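Local atomic coordinates of unsaturated glucuronyl hydrolase (PDB entry 2ZZR), a protein that hydrolyses unsaturated chondroitin, hyaluronan and heparin disaccharides, releasing the unsaturated uronic acid from its glycosidic bond to the neighbouring sugar. Residues D144-R149 against G155-W160; G273-F278 against E329-A334. One frame throughout, in Å; residues are numbered along the deposited sequence.

The two contacts lie on opposite sides of the chain's centre, their centres about 18 Å (contact 1) and about 17 Å (contact 2) from it and about 31 Å from each other, with their nearest atoms about 16 Å apart. They follow each other in series along the chain. Contact 1 runs close to the probable catalytic centre: the side chain of W160 is about 5 Å from that of D114, the likely nucleophile, and that of A159 about 7 Å from that of D174, the likely proton donor. Contact 2 joins two helices of the alpha barrel farther from the substrate-binding residues; its T275 side chain is about 11 Å from that of W250, a probable substrate-binding residue.

Contact 1: residues D144-R149 against G155-W160; sequences DKLMER and GFIQAW
One arginine, R149, reaches two successive backbone carbonyls of the 155-160 segment while its own carbonyl accepts a bond back from the same segment. NE donates to Q158 O at 2.9 Å and NH2 to A159 O at 2.9 Å. The guanidinium meets the chain at its edge: Q158 O lies almost in its plane, A159 O is somewhat tilted from it, and both carbonyls receive their donor from above the carbonyl plane. The chain is bent at chi3 (73°), which brings NE and NH2 to the carbonyls that follow strand 156-157. NH2 also bonds to G161 O, so three carbonyls, of Q158, A159 and G161, are gripped by one side chain, which should fix its rotation. The return bond, Q158 N to R149 O at 2.9 Å, is nearly straight at 171°.

Apolar contact fills in beside this polar grip. I157 CG2 sits 3.9 Å from L146 CD1 and also 3.9 Å from R149 CB, so one methyl touches both the helix residue and the arginine's stem. L146 and I157 cross at about a right angle; CG of L146 is anti to the backbone N (chi1 -175°), extending CD1 to that methyl.

The geometry describes a helix end tied to a short beta hairpin. Helix 133-147 runs out into strand 150-151, which pairs antiparallel with 156-157, and G155 and F156 together face Q151 in a G1 beta bulge. I157 packs on V197 of helix 192-209 and L182 of helix 180-189, and L146 meets L181 and L182 of the latter. On the strand side, A159 shares backbone hydrogen bonds with R170 and touches I172 of strand 170-172.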
loop_
_atom_site.group_PDB
_atom_site.type_symbol
_atom_site.label_atom_id
_atom_site.label_comp_id
_atom_site.label_asym_id
_atom_site.label_seq_id
_atom_site.Cartn_x
_atom_site.Cartn_y
_atom_site.Cartn_z
ATOM N N ASP A 144 6.616 17.527 -6.563
ATOM C CA ASP A 144 6.094 18.882 -6.758
ATOM C C ASP A 144 4.628 18.860 -7.197
ATOM O O ASP A 144 3.822 19.682 -6.748
ATOM C CB ASP A 144 6.943 19.652 -7.771
ATOM C CG ASP A 144 8.323 19.983 -7.241
ATOM O OD1 ASP A 144 8.486 20.042 -6.004
ATOM O OD2 ASP A 144 9.246 20.176 -8.066
ATOM N N LYS A 145 4.287 17.906 -8.061
ATOM C CA LYS A 145 2.900 17.730 -8.496
ATOM C C LYS A 145 1.995 17.410 -7.303
ATOM O O LYS A 145 0.911 17.985 -7.161
ATOM C CB LYS A 145 2.797 16.644 -9.573
ATOM C CG LYS A 145 1.415 16.492 -10.202
ATOM C CD LYS A 145 1.053 17.693 -11.075
ATOM C CE LYS A 145 -0.354 17.555 -11.655
ATOM N NZ LYS A 145 -1.392 17.846 -10.631
ATOM N N LEU A 146 2.456 16.511 -6.435
ATOM C CA LEU A 146 1.705 16.150 -5.237
ATOM C C LEU A 146 1.525 17.339 -4.282
ATOM O O LEU A 146 0.450 17.529 -3.711
ATOM C CB LEU A 146 2.375 14.973 -4.517
ATOM C CG LEU A 146 1.635 14.408 -3.299
ATOM C CD1 LEU A 146 0.222 13.954 -3.663
ATOM C CD2 LEU A 146 2.438 13.284 -2.663
ATOM N N MET A 147 2.582 18.135 -4.126
ATOM C CA MET A 147 2.560 19.320 -3.262
ATOM C C MET A 147 1.464 20.326 -3.652
ATOM O O MET A 147 0.964 21.058 -2.794
ATOM C CB MET A 147 3.934 20.007 -3.265
ATOM C CG MET A 147 5.031 19.202 -2.556
ATOM S SD MET A 147 4.854 19.219 -0.761
ATOM C CE MET A 147 5.590 20.810 -0.388
ATOM N N GLU A 148 1.095 20.337 -4.933
ATOM C CA GLU A 148 0.070 21.259 -5.462
ATOM C C GLU A 148 -1.291 21.088 -4.782
ATOM O O GLU A 148 -2.109 22.017 -4.776
ATOM C CB GLU A 148 -0.105 21.082 -6.973
ATOM C CG GLU A 148 1.083 21.487 -7.836
ATOM C CD GLU A 148 0.897 21.122 -9.302
ATOM O OE1 GLU A 148 -0.218 20.695 -9.691
ATOM O OE2 GLU A 148 1.873 21.254 -10.070
ATOM N N ARG A 149 -1.542 19.903 -4.222
ATOM C CA ARG A 149 -2.831 19.617 -3.588
ATOM C C ARG A 149 -2.865 19.882 -2.078
ATOM O O ARG A 149 -3.885 19.662 -1.428
ATOM C CB ARG A 149 -3.299 18.192 -3.913
ATOM C CG ARG A 149 -3.409 17.918 -5.406
ATOM C CD ARG A 149 -4.239 16.672 -5.699
ATOM N NE ARG A 149 -5.672 16.881 -5.464
ATOM C CZ ARG A 149 -6.495 17.512 -6.304
ATOM N NH1 ARG A 149 -6.043 18.006 -7.454
ATOM N NH2 ARG A 149 -7.778 17.653 -5.990
ATOM N N GLY A 155 -4.097 21.379 6.971
ATOM C CA GLY A 155 -2.743 20.824 6.825
ATOM C C GLY A 155 -2.729 19.423 6.244
ATOM O O GLY A 155 -2.122 18.515 6.807
ATOM N N PHE A 156 -3.407 19.248 5.116
ATOM C CA PHE A 156 -3.528 17.934 4.487
ATOM C C PHE A 156 -3.452 18.037 2.970
ATOM O O PHE A 156 -3.672 19.111 2.389
ATOM C CB PHE A 156 -4.843 17.263 4.897
ATOM C CG PHE A 156 -6.070 17.950 4.345
ATOM C CD1 PHE A 156 -6.617 19.049 5.000
ATOM C CD2 PHE A 156 -6.666 17.499 3.169
ATOM C CE1 PHE A 156 -7.739 19.700 4.489
ATOM C CE2 PHE A 156 -7.789 18.140 2.645
ATOM C CZ PHE A 156 -8.327 19.243 3.313
ATOM N N ILE A 157 -3.135 16.913 2.332
ATOM C CA ILE A 157 -3.138 16.815 0.874
ATOM C C ILE A 157 -4.546 16.421 0.449
ATOM O O ILE A 157 -5.042 15.348 0.823
ATOM C CB ILE A 157 -2.113 15.764 0.365
ATOM C CG1 ILE A 157 -0.696 16.171 0.782
ATOM C CG2 ILE A 157 -2.216 15.591 -1.162
ATOM C CD1 ILE A 157 0.307 15.054 0.707
ATOM N N GLN A 158 -5.192 17.297 -0.314
ATOM C CA GLN A 158 -6.562 17.048 -0.748
ATOM C C GLN A 158 -6.629 15.960 -1.810
ATOM O O GLN A 158 -5.824 15.941 -2.751
ATOM C CB GLN A 158 -7.230 18.332 -1.261
ATOM C CG GLN A 158 -8.758 18.194 -1.400
ATOM C CD GLN A 158 -9.421 19.365 -2.104
ATOM O OE1 GLN A 158 -10.419 19.193 -2.819
ATOM N NE2 GLN A 158 -8.882 20.556 -1.907
ATOM N N ALA A 159 -7.594 15.061 -1.648
ATOM C CA ALA A 159 -7.877 14.023 -2.636
ATOM C C ALA A 159 -8.397 14.650 -3.936
ATOM O O ALA A 159 -8.696 15.855 -3.978
ATOM C CB ALA A 159 -8.883 13.034 -2.073
ATOM N N TRP A 160 -8.477 13.835 -4.992
ATOM C CA TRP A 160 -8.988 14.273 -6.295
ATOM C C TRP A 160 -10.316 15.023 -6.193
ATOM O O TRP A 160 -11.122 14.775 -5.286
ATOM C CB TRP A 160 -9.124 13.085 -7.263
ATOM C CG TRP A 160 -9.769 11.858 -6.675
ATOM C CD1 TRP A 160 -9.127 10.778 -6.123
ATOM C CD2 TRP A 160 -11.173 11.574 -6.589
ATOM N NE1 TRP A 160 -10.046 9.848 -5.698
ATOM C CE2 TRP A 160 -11.307 10.307 -5.976
ATOM C CE3 TRP A 160 -12.331 12.262 -6.978
ATOM C CZ2 TRP A 160 -12.553 9.718 -5.733
ATOM C CZ3 TRP A 160 -13.571 11.674 -6.742
ATOM C CH2 TRP A 160 -13.672 10.415 -6.122
#

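Contact 2: residues G273-F278 against E329-A334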
loop_
_atom_site.group_PDB
_atom_site.type_symbol
_atom_site.label_atom_id
_atom_site.label_comp_id
_atom_site.label_asym_id
_atom_site.label_seq_id
_atom_site.Cartn_x
_atom_site.Cartn_y
_atom_site.Cartn_z
ATOM N N GLY A 273 -2.645 -0.288 17.750
ATOM C CA GLY A 273 -4.111 -0.210 17.732
ATOM C C GLY A 273 -4.701 -0.737 16.435
ATOM O O GLY A 273 -5.553 -1.638 16.448
ATOM N N MET A 274 -4.236 -0.193 15.312
ATOM C CA MET A 274 -4.784 -0.560 13.999
ATOM C C MET A 274 -4.485 -2.004 13.620
ATOM O O MET A 274 -5.327 -2.687 13.033
ATOM C CB MET A 274 -4.284 0.388 12.902
ATOM C CG MET A 274 -4.675 1.849 13.103
ATOM S SD MET A 274 -4.594 2.822 11.591
ATOM C CE MET A 274 -6.025 2.211 10.689
ATOM N N THR A 275 -3.289 -2.478 13.967
ATOM C CA THR A 275 -2.879 -3.831 13.612
ATOM C C THR A 275 -3.630 -4.868 14.444
ATOM O O THR A 275 -4.081 -5.885 13.908
ATOM C CB THR A 275 -1.347 -3.993 13.734
ATOM O OG1 THR A 275 -0.721 -2.991 12.922
ATOM C CG2 THR A 275 -0.897 -5.364 13.264
ATOM N N ASN A 276 -3.790 -4.603 15.737
ATOM C CA ASN A 276 -4.504 -5.546 16.600
ATOM C C ASN A 276 -5.960 -5.648 16.171
ATOM O O ASN A 276 -6.530 -6.728 16.172
ATOM C CB ASN A 276 -4.394 -5.158 18.072
ATOM C CG ASN A 276 -2.971 -5.260 18.598
ATOM O OD1 ASN A 276 -2.046 -5.583 17.846
ATOM N ND2 ASN A 276 -2.786 -4.984 19.890
ATOM N N TYR A 277 -6.534 -4.516 15.779
ATOM C CA TYR A 277 -7.902 -4.468 15.260
ATOM C C TYR A 277 -8.040 -5.385 14.041
ATOM O O TYR A 277 -8.980 -6.182 13.946
ATOM C CB TYR A 277 -8.251 -3.028 14.903
ATOM C CG TYR A 277 -9.659 -2.828 14.400
ATOM C CD1 TYR A 277 -10.677 -2.430 15.270
ATOM C CD2 TYR A 277 -9.970 -3.019 13.053
ATOM C CE1 TYR A 277 -11.983 -2.237 14.804
ATOM C CE2 TYR A 277 -11.268 -2.829 12.579
ATOM C CZ TYR A 277 -12.265 -2.445 13.459
ATOM O OH TYR A 277 -13.548 -2.255 12.990
ATOM N N PHE A 278 -7.079 -5.273 13.125
ATOM C CA PHE A 278 -7.044 -6.060 11.899
ATOM C C PHE A 278 -6.877 -7.538 12.237
ATOM O O PHE A 278 -7.673 -8.369 11.796
ATOM C CB PHE A 278 -5.899 -5.544 11.011
ATOM C CG PHE A 278 -5.883 -6.102 9.608
ATOM C CD1 PHE A 278 -6.611 -5.489 8.588
ATOM C CD2 PHE A 278 -5.085 -7.199 9.293
ATOM C CE1 PHE A 278 -6.577 -5.989 7.277
ATOM C CE2 PHE A 278 -5.043 -7.704 7.983
ATOM C CZ PHE A 278 -5.789 -7.093 6.977
ATOM N N GLU A 329 6.757 -10.658 19.311
ATOM C CA GLU A 329 6.840 -12.014 18.796
ATOM C C GLU A 329 5.526 -12.456 18.134
ATOM O O GLU A 329 5.541 -13.111 17.083
ATOM C CB GLU A 329 7.250 -12.991 19.895
ATOM C CG GLU A 329 7.309 -14.408 19.386
ATOM C CD GLU A 329 8.164 -15.298 20.236
ATOM O OE1 GLU A 329 7.694 -15.700 21.323
ATOM O OE2 GLU A 329 9.296 -15.608 19.800
ATOM N N THR A 330 4.400 -12.089 18.742
ATOM C CA THR A 330 3.089 -12.352 18.131
ATOM C C THR A 330 2.990 -11.741 16.726
ATOM O O THR A 330 2.553 -12.420 15.793
ATOM C CB THR A 330 1.936 -11.871 19.027
ATOM O OG1 THR A 330 2.067 -12.466 20.320
ATOM C CG2 THR A 330 0.579 -12.277 18.436
ATOM N N TYR A 331 3.410 -10.483 16.573
ATOM C CA TYR A 331 3.405 -9.830 15.256
ATOM C C TYR A 331 4.272 -10.571 14.246
ATOM O O TYR A 331 3.868 -10.753 13.096
ATOM C CB TYR A 331 3.855 -8.367 15.340
ATOM C CG TYR A 331 2.904 -7.413 16.038
ATOM C CD1 TYR A 331 3.381 -6.518 16.994
ATOM C CD2 TYR A 331 1.537 -7.383 15.729
ATOM C CE1 TYR A 331 2.531 -5.613 17.636
ATOM C CE2 TYR A 331 0.672 -6.478 16.372
ATOM C CZ TYR A 331 1.178 -5.604 17.322
ATOM O OH TYR A 331 0.350 -4.714 17.970
ATOM N N LYS A 332 5.458 -11.004 14.669
ATOM C CA LYS A 332 6.345 -11.756 13.782
ATOM C C LYS A 332 5.656 -13.023 13.279
ATOM O O LYS A 332 5.660 -13.319 12.082
ATOM C CB LYS A 332 7.661 -12.114 14.484
ATOM C CG LYS A 332 8.633 -12.914 13.620
ATOM C CD LYS A 332 9.558 -13.761 14.493
ATOM C CE LYS A 332 10.423 -14.689 13.649
ATOM N NZ LYS A 332 11.531 -13.959 12.983
ATOM N N TYR A 333 5.063 -13.768 14.203
ATOM C CA TYR A 333 4.392 -14.999 13.837
ATOM C C TYR A 333 3.130 -14.726 13.032
ATOM O O TYR A 333 2.827 -15.471 12.105
ATOM C CB TYR A 333 4.134 -15.869 15.069
ATOM C CG TYR A 333 5.343 -16.702 15.412
ATOM C CD1 TYR A 333 6.423 -16.150 16.115
ATOM C CD2 TYR A 333 5.436 -18.028 14.993
ATOM C CE1 TYR A 333 7.551 -16.910 16.412
ATOM C CE2 TYR A 333 6.560 -18.797 15.284
ATOM C CZ TYR A 333 7.613 -18.231 15.991
ATOM O OH TYR A 333 8.722 -18.991 16.275
ATOM N N ALA A 334 2.436 -13.639 13.357
ATOM C CA ALA A 334 1.251 -13.216 12.603
ATOM C C ALA A 334 1.573 -12.962 11.133
ATOM O O ALA A 334 0.882 -13.465 10.255
ATOM C CB ALA A 334 0.604 -11.989 13.237
HETATM O O HOH W 1 0.287 -4.628 20.674
#
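A hydroxyl-to-amide hydrogen bond links Y331 to N276: Y331 OH donates to N276 OD1 at 2.6 Å. The hydroxyl is tilted 27° from the carbonyl plane. Since OD1 lies at the ring's edge, near its plane, the phenol meets the amide with its end and not with a face; the amide and ring planes are 33° apart. With CG beside the backbone N (chi1 -69°), the Y331 side chain projects across to the other helix, although the nearest CA atoms, T275 and Y331, are 8.8 Å apart.

A water completes the polar group. It donates to Y331 OH at 2.7 Å and accepts from N276 ND2 at 3.2 Å, so the phenol oxygen donates one hydrogen bond and accepts another, and the amide is engaged at both ends. N276 ND2 also bonds to E9 O, a second partner that helps to fix which way the amide is turned.

Both segments are helical throughout, belonging to helix 265-280 and helix 328-346 of the alpha barrel. They are bridged mainly by this long tyrosine, and the buried surface between the segments is accordingly small, 124 Å².

Van der Waals contact comes from T275, whose CG2 touches Y331 CE2 at 3.7 Å from an oblique direction. The methyl stands opposite the backbone N, leaving OG1 to bond to F271 O in its own helix. F271 also meets the Y331 ring edge-to-face, while I314 of helix 304-318 packs against both T275 and Y331, and L318 against Y331.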